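PDB 1TUO: putative phosphomannomutase from Thermus thermophilus, which probably interconverts sugar phosphates as a magnesium-dependent mutase of the phosphohexose mutase family, though whether on hexoses or pentoses is uncertain. Local coordinates for residues 179-184 against 237-242; 257-260 against 264-267. All coordinates share one frame; numbering follows the deposited sequence.

Contact 1: 179-184 against 237-242; sequences VLYHDS and GPETPP
Glu239, the first residue of 237-242 to meet 179-184, reaches from the loop after helix 230-236 to the hydroxyl of Tyr181. The two side chains extend toward one another across the gap. Tyr181 OH donates to Glu239 OE2 over 2.8 Å, meeting that oxygen from above the carboxylate, 61° out of its plane. Ring and carboxylate planes stand 50° apart. The glutamate does not reach out fully extended: a bend at chi2 (-56°) folds it back, and its aliphatic CG settles obliquely against the ring, 3.8 Å from Tyr181 CE1. Its other oxygen, OE1, lies 4.2 Å from Val179 CG1, a loose contact just before the strand begins. Tyr181 sits on strand 180-183, next to strand 244-248 in the mixed sheet of the second alpha/beta/alpha domain of the phosphohexomutase fold, and the contact ties this strand to the loop that leads from helix 230-236 into its neighbour. The ring also packs on Val235 and Leu236 of the helix, and Arg207 of strand 206-209 gives the tyrosine hydroxyl a second, weak hydrogen bond. At Thr240 the loop holds its own glutamate: the backbone N donates to Glu239 OE1 over 3.3 Å from the other side of the carboxylate plane, so the two donors flank the group and each oxygen has one. Further on, a cis peptide bond precedes Pro242, whose ring packs on Ser177, two residues before Val179.

Contact 2: 257-260 against 264-267; sequences VVLP and FFNP
A beta hairpin joins Val257, Val258 and Leu259 to Phe264 and Phe265 at the edge of the mixed sheet of the second alpha/beta/alpha domain, where strand 263-265 is the outermost strand and runs straight into helix 267-280. Val257 and Phe265 form an antiparallel hydrogen-bonded pair with unequal bonds. Phe265 N donates to Val257 O over 2.8 Å, whereas the return bond from Val257 N to Phe265 O is weak at 3.5 Å. A water bridges the weaker side, donating to Phe265 O at 2.8 Å and accepting a weak bond from Val257 N. Val258 and Phe264 follow as a non-hydrogen-bonded pair on the other face of the sheet.

On the face of Val257 and Phe265, the valine and phenylalanine side chains run alongside one another in a common direction. CG1 of Val257 touches CB of Phe265 at 3.6 Å, while the phenylalanine ring continues beyond the valine. Leu259 slants across to the same ring, placing CD1 3.7 Å from Phe265 CD1. Leu366 and Phe370 of helix 366-377, with Val270 of helix 267-280, pack against this apolar face. Just past the strand, Asn266 is the N-cap of helix 267-280; its OD1 accepts a weak bond from His268 N.

On the other face Phe264 turns back over the backbone of the neighbouring strand and also packs on Leu229. With CG anti to the backbone N (chi1 -176°), its ring approaches the Val257 carbonyl obliquely, bringing CD1 to 3.3 Å from Val257 O.

The contacts follow one another along the chain, contact 1 closing before contact 2 opens, and their centres lie about 10 Å apart. Both reach the five-strand mixed sheet of the second alpha/beta/alpha domain: contact 1 at strand 180-183, contact 2 at the hairpin 255-259/263-265, with strand 244-248 between them. Helix 230-236 packs on both, against Tyr181 and Val258. They also touch directly, Glu239 O lying 3.3 Å from Pro260 CB, so the loop 237-242 rests against the turn end of strand 255-259. Contact 1 thus fastens a loop to an inner strand of the sheet, whereas contact 2 closes the sheet's edge, where the chain leaves strand 263-265 for helix 267-280.

Contact 1: 179-184 against 237-242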
ATOM      1  N   VAL A 179     -18.181 -15.802   1.843  1.00 29.10           N
ATOM      2  CA  VAL A 179     -17.583 -15.758   0.520  1.00 29.35           C
ATOM      3  C   VAL A 179     -16.733 -14.499   0.464  1.00 27.61           C
ATOM      4  O   VAL A 179     -17.117 -13.463   1.007  1.00 27.29           O
ATOM      5  CB  VAL A 179     -18.655 -15.678  -0.587  1.00 30.77           C
ATOM      6  CG1 VAL A 179     -19.597 -14.528  -0.312  1.00 33.30           C
ATOM      7  CG2 VAL A 179     -17.995 -15.487  -1.940  1.00 31.63           C
ATOM      8  N   LEU A 180     -15.572 -14.593  -0.169  1.00 26.24           N
ATOM      9  CA  LEU A 180     -14.709 -13.431  -0.292  1.00 24.34           C
ATOM     10  C   LEU A 180     -14.765 -12.907  -1.722  1.00 23.44           C
ATOM     11  O   LEU A 180     -14.495 -13.637  -2.673  1.00 23.63           O
ATOM     12  CB  LEU A 180     -13.262 -13.784   0.068  1.00 24.01           C
ATOM     13  CG  LEU A 180     -12.247 -12.637  -0.056  1.00 23.43           C
ATOM     14  CD1 LEU A 180     -12.592 -11.525   0.921  1.00 24.11           C
ATOM     15  CD2 LEU A 180     -10.843 -13.154   0.213  1.00 25.73           C
ATOM     16  N   TYR A 181     -15.152 -11.646  -1.867  1.00 22.39           N
ATOM     17  CA  TYR A 181     -15.194 -11.028  -3.180  1.00 21.57           C
ATOM     18  C   TYR A 181     -13.866 -10.304  -3.313  1.00 21.78           C
ATOM     19  O   TYR A 181     -13.416  -9.649  -2.366  1.00 21.12           O
ATOM     20  CB  TYR A 181     -16.346 -10.023  -3.283  1.00 22.13           C
ATOM     21  CG  TYR A 181     -17.716 -10.663  -3.329  1.00 23.60           C
ATOM     22  CD1 TYR A 181     -18.354 -11.078  -2.164  1.00 25.33           C
ATOM     23  CD2 TYR A 181     -18.364 -10.867  -4.545  1.00 25.46           C
ATOM     24  CE1 TYR A 181     -19.613 -11.683  -2.208  1.00 25.54           C
ATOM     25  CE2 TYR A 181     -19.621 -11.472  -4.605  1.00 25.93           C
ATOM     26  CZ  TYR A 181     -20.239 -11.876  -3.431  1.00 27.16           C
ATOM     27  OH  TYR A 181     -21.488 -12.466  -3.484  1.00 27.69           O
ATOM     28  N   HIS A 182     -13.225 -10.457  -4.468  1.00 19.77           N
ATOM     29  CA  HIS A 182     -11.951  -9.797  -4.710  1.00 18.74           C
ATOM     30  C   HIS A 182     -12.014  -8.962  -5.973  1.00 19.25           C
ATOM     31  O   HIS A 182     -12.000  -9.493  -7.086  1.00 17.73           O
ATOM     32  CB  HIS A 182     -10.810 -10.806  -4.857  1.00 18.44           C
ATOM     33  CG  HIS A 182      -9.481 -10.167  -5.130  1.00 19.22           C
ATOM     34  ND1 HIS A 182      -8.403 -10.867  -5.628  1.00 19.09           N
ATOM     35  CD2 HIS A 182      -9.059  -8.890  -4.970  1.00 19.25           C
ATOM     36  CE1 HIS A 182      -7.375 -10.048  -5.765  1.00 17.47           C
ATOM     37  NE2 HIS A 182      -7.746  -8.843  -5.372  1.00 19.74           N
ATOM     38  N   ASP A 183     -12.084  -7.651  -5.774  1.00 18.38           N
ATOM     39  CA  ASP A 183     -12.111  -6.677  -6.852  1.00 18.84           C
ATOM     40  C   ASP A 183     -10.639  -6.340  -7.086  1.00 19.84           C
ATOM     41  O   ASP A 183      -9.995  -5.739  -6.224  1.00 18.70           O
ATOM     42  CB  ASP A 183     -12.887  -5.448  -6.377  1.00 20.49           C
ATOM     43  CG  ASP A 183     -12.924  -4.332  -7.395  1.00 20.28           C
ATOM     44  OD1 ASP A 183     -13.549  -3.300  -7.071  1.00 20.73           O
ATOM     45  OD2 ASP A 183     -12.346  -4.469  -8.500  1.00 18.66           O
ATOM     46  N   SER A 184     -10.107  -6.765  -8.231  1.00 19.01           N
ATOM     47  CA  SER A 184      -8.709  -6.509  -8.572  1.00 21.18           C
ATOM     48  C   SER A 184      -8.527  -5.169  -9.274  1.00 19.26           C
ATOM     49  O   SER A 184      -7.400  -4.713  -9.471  1.00 18.62           O
ATOM     50  CB  SER A 184      -8.169  -7.635  -9.462  1.00 22.35           C
ATOM     51  OG  SER A 184      -8.025  -8.836  -8.724  1.00 29.27           O
ATOM     52  N   GLY A 237     -24.207  -5.014  -2.048  1.00 30.57           N
ATOM     53  CA  GLY A 237     -25.453  -4.479  -1.527  1.00 30.97           C
ATOM     54  C   GLY A 237     -26.353  -5.505  -0.856  1.00 31.33           C
ATOM     55  O   GLY A 237     -26.659  -5.367   0.330  1.00 31.24           O
ATOM     56  N   PRO A 238     -26.792  -6.547  -1.584  1.00 31.59           N
ATOM     57  CA  PRO A 238     -27.670  -7.599  -1.056  1.00 31.92           C
ATOM     58  C   PRO A 238     -26.975  -8.748  -0.325  1.00 31.93           C
ATOM     59  O   PRO A 238     -27.615  -9.736   0.039  1.00 31.68           O
ATOM     60  CB  PRO A 238     -28.403  -8.075  -2.302  1.00 32.33           C
ATOM     61  CG  PRO A 238     -27.316  -8.002  -3.341  1.00 32.81           C
ATOM     62  CD  PRO A 238     -26.659  -6.665  -3.049  1.00 31.98           C
ATOM     63  N   GLU A 239     -25.669  -8.628  -0.109  1.00 31.36           N
ATOM     64  CA  GLU A 239     -24.933  -9.674   0.588  1.00 32.83           C
ATOM     65  C   GLU A 239     -25.191  -9.643   2.085  1.00 32.37           C
ATOM     66  O   GLU A 239     -25.797  -8.706   2.604  1.00 33.90           O
ATOM     67  CB  GLU A 239     -23.430  -9.535   0.334  1.00 33.90           C
ATOM     68  CG  GLU A 239     -22.925 -10.348  -0.837  1.00 37.27           C
ATOM     69  CD  GLU A 239     -23.256 -11.820  -0.692  1.00 39.18           C
ATOM     70  OE1 GLU A 239     -23.121 -12.350   0.433  1.00 40.50           O
ATOM     71  OE2 GLU A 239     -23.646 -12.443  -1.700  1.00 40.78           O
ATOM     72  N   THR A 240     -24.725 -10.678   2.774  1.00 33.10           N
ATOM     73  CA  THR A 240     -24.891 -10.782   4.215  1.00 32.81           C
ATOM     74  C   THR A 240     -23.611 -11.285   4.871  1.00 32.41           C
ATOM     75  O   THR A 240     -22.847 -12.039   4.265  1.00 31.58           O
ATOM     76  CB  THR A 240     -26.034 -11.749   4.575  1.00 34.80           C
ATOM     77  OG1 THR A 240     -25.742 -13.048   4.049  1.00 33.97           O
ATOM     78  CG2 THR A 240     -27.353 -11.255   3.992  1.00 36.00           C
ATOM     79  N   PRO A 241     -23.361 -10.865   6.122  1.00 31.03           N
ATOM     80  CA  PRO A 241     -22.178 -11.259   6.889  1.00 30.41           C
ATOM     81  C   PRO A 241     -22.058 -12.779   6.965  1.00 29.63           C
ATOM     82  O   PRO A 241     -23.061 -13.491   6.919  1.00 30.85           O
ATOM     83  CB  PRO A 241     -22.434 -10.633   8.257  1.00 30.78           C
ATOM     84  CG  PRO A 241     -23.214  -9.401   7.917  1.00 31.08           C
ATOM     85  CD  PRO A 241     -24.188  -9.917   6.888  1.00 30.76           C
ATOM     86  N   PRO A 242     -20.829 -13.296   7.113  1.00 28.65           N
ATOM     87  CA  PRO A 242     -19.578 -12.542   7.213  1.00 27.32           C
ATOM     88  C   PRO A 242     -18.890 -12.285   5.872  1.00 26.12           C
ATOM     89  O   PRO A 242     -17.698 -11.994   5.830  1.00 26.02           O
ATOM     90  CB  PRO A 242     -18.736 -13.421   8.119  1.00 26.61           C
ATOM     91  CG  PRO A 242     -19.100 -14.789   7.621  1.00 27.92           C
ATOM     92  CD  PRO A 242     -20.611 -14.712   7.467  1.00 28.02           C
TER

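Contact 2: 257-260 against 264-267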
ATOM      1  N   VAL A 257     -11.976  -1.954   1.623  1.00 17.92           N
ATOM      2  CA  VAL A 257     -12.961  -2.974   1.960  1.00 18.45           C
ATOM      3  C   VAL A 257     -14.410  -2.519   1.779  1.00 18.42           C
ATOM      4  O   VAL A 257     -14.755  -1.378   2.088  1.00 19.19           O
ATOM      5  CB  VAL A 257     -12.771  -3.437   3.427  1.00 18.91           C
ATOM      6  CG1 VAL A 257     -13.896  -4.371   3.844  1.00 17.70           C
ATOM      7  CG2 VAL A 257     -11.424  -4.142   3.578  1.00 19.51           C
ATOM      8  N   VAL A 258     -15.250  -3.417   1.278  1.00 19.75           N
ATOM      9  CA  VAL A 258     -16.673  -3.121   1.107  1.00 20.86           C
ATOM     10  C   VAL A 258     -17.461  -4.211   1.820  1.00 22.64           C
ATOM     11  O   VAL A 258     -17.260  -5.406   1.579  1.00 22.96           O
ATOM     12  CB  VAL A 258     -17.090  -3.073  -0.374  1.00 22.91           C
ATOM     13  CG1 VAL A 258     -18.597  -2.815  -0.481  1.00 23.29           C
ATOM     14  CG2 VAL A 258     -16.326  -1.963  -1.088  1.00 21.93           C
ATOM     15  N   LEU A 259     -18.357  -3.791   2.706  1.00 22.84           N
ATOM     16  CA  LEU A 259     -19.152  -4.730   3.485  1.00 24.31           C
ATOM     17  C   LEU A 259     -20.570  -4.868   2.955  1.00 25.23           C
ATOM     18  O   LEU A 259     -21.030  -4.050   2.158  1.00 25.31           O
ATOM     19  CB  LEU A 259     -19.193  -4.274   4.947  1.00 23.87           C
ATOM     20  CG  LEU A 259     -17.847  -4.073   5.655  1.00 24.26           C
ATOM     21  CD1 LEU A 259     -18.093  -3.567   7.069  1.00 25.41           C
ATOM     22  CD2 LEU A 259     -17.067  -5.382   5.684  1.00 24.18           C
ATOM     23  N   PRO A 260     -21.276  -5.927   3.383  1.00 26.47           N
ATOM     24  CA  PRO A 260     -22.653  -6.166   2.952  1.00 27.99           C
ATOM     25  C   PRO A 260     -23.466  -4.895   3.134  1.00 27.65           C
ATOM     26  O   PRO A 260     -23.315  -4.195   4.136  1.00 29.08           O
ATOM     27  CB  PRO A 260     -23.103  -7.287   3.877  1.00 27.07           C
ATOM     28  CG  PRO A 260     -21.855  -8.095   4.014  1.00 27.28           C
ATOM     29  CD  PRO A 260     -20.795  -7.032   4.233  1.00 26.50           C
ATOM     30  N   PHE A 264     -18.633   1.088   2.863  1.00 22.31           N
ATOM     31  CA  PHE A 264     -17.184   1.196   2.774  1.00 22.07           C
ATOM     32  C   PHE A 264     -16.554   1.073   4.164  1.00 21.22           C
ATOM     33  O   PHE A 264     -17.028   1.670   5.133  1.00 21.75           O
ATOM     34  CB  PHE A 264     -16.793   2.531   2.145  1.00 22.48           C
ATOM     35  CG  PHE A 264     -15.319   2.686   1.929  1.00 21.08           C
ATOM     36  CD1 PHE A 264     -14.629   1.803   1.102  1.00 20.59           C
ATOM     37  CD2 PHE A 264     -14.619   3.713   2.552  1.00 20.44           C
ATOM     38  CE1 PHE A 264     -13.264   1.939   0.901  1.00 19.75           C
ATOM     39  CE2 PHE A 264     -13.254   3.859   2.357  1.00 20.64           C
ATOM     40  CZ  PHE A 264     -12.574   2.970   1.530  1.00 19.45           C
ATOM     41  N   PHE A 265     -15.485   0.288   4.244  1.00 20.64           N
ATOM     42  CA  PHE A 265     -14.745   0.054   5.487  1.00 20.36           C
ATOM     43  C   PHE A 265     -13.365   0.637   5.163  1.00 20.71           C
ATOM     44  O   PHE A 265     -12.571   0.015   4.446  1.00 20.41           O
ATOM     45  CB  PHE A 265     -14.683  -1.460   5.734  1.00 21.73           C
ATOM     46  CG  PHE A 265     -14.244  -1.854   7.121  1.00 21.15           C
ATOM     47  CD1 PHE A 265     -15.088  -1.682   8.218  1.00 22.81           C
ATOM     48  CD2 PHE A 265     -13.011  -2.462   7.317  1.00 20.97           C
ATOM     49  CE1 PHE A 265     -14.705  -2.123   9.487  1.00 23.57           C
ATOM     50  CE2 PHE A 265     -12.622  -2.904   8.576  1.00 23.06           C
ATOM     51  CZ  PHE A 265     -13.472  -2.736   9.665  1.00 22.10           C
ATOM     52  N   ASN A 266     -13.086   1.827   5.694  1.00 20.68           N
ATOM     53  CA  ASN A 266     -11.846   2.541   5.387  1.00 19.83           C
ATOM     54  C   ASN A 266     -10.536   2.061   6.016  1.00 20.79           C
ATOM     55  O   ASN A 266     -10.529   1.218   6.909  1.00 19.37           O
ATOM     56  CB  ASN A 266     -12.034   4.047   5.653  1.00 21.13           C
ATOM     57  CG  ASN A 266     -12.047   4.392   7.127  1.00 20.44           C
ATOM     58  OD1 ASN A 266     -11.321   3.798   7.921  1.00 20.72           O
ATOM     59  ND2 ASN A 266     -12.854   5.383   7.496  1.00 22.20           N
ATOM     60  N   PRO A 267      -9.399   2.596   5.535  1.00 20.03           N
ATOM     61  CA  PRO A 267      -8.069   2.234   6.032  1.00 20.61           C
ATOM     62  C   PRO A 267      -7.865   2.326   7.537  1.00 19.98           C
ATOM     63  O   PRO A 267      -7.126   1.525   8.108  1.00 18.82           O
ATOM     64  CB  PRO A 267      -7.154   3.182   5.271  1.00 21.06           C
ATOM     65  CG  PRO A 267      -7.841   3.265   3.938  1.00 22.16           C
ATOM     66  CD  PRO A 267      -9.282   3.463   4.345  1.00 21.38           C
TER
HETATM   67  O   HOH W   1     -10.037   0.366   3.215  1.00 28.40           O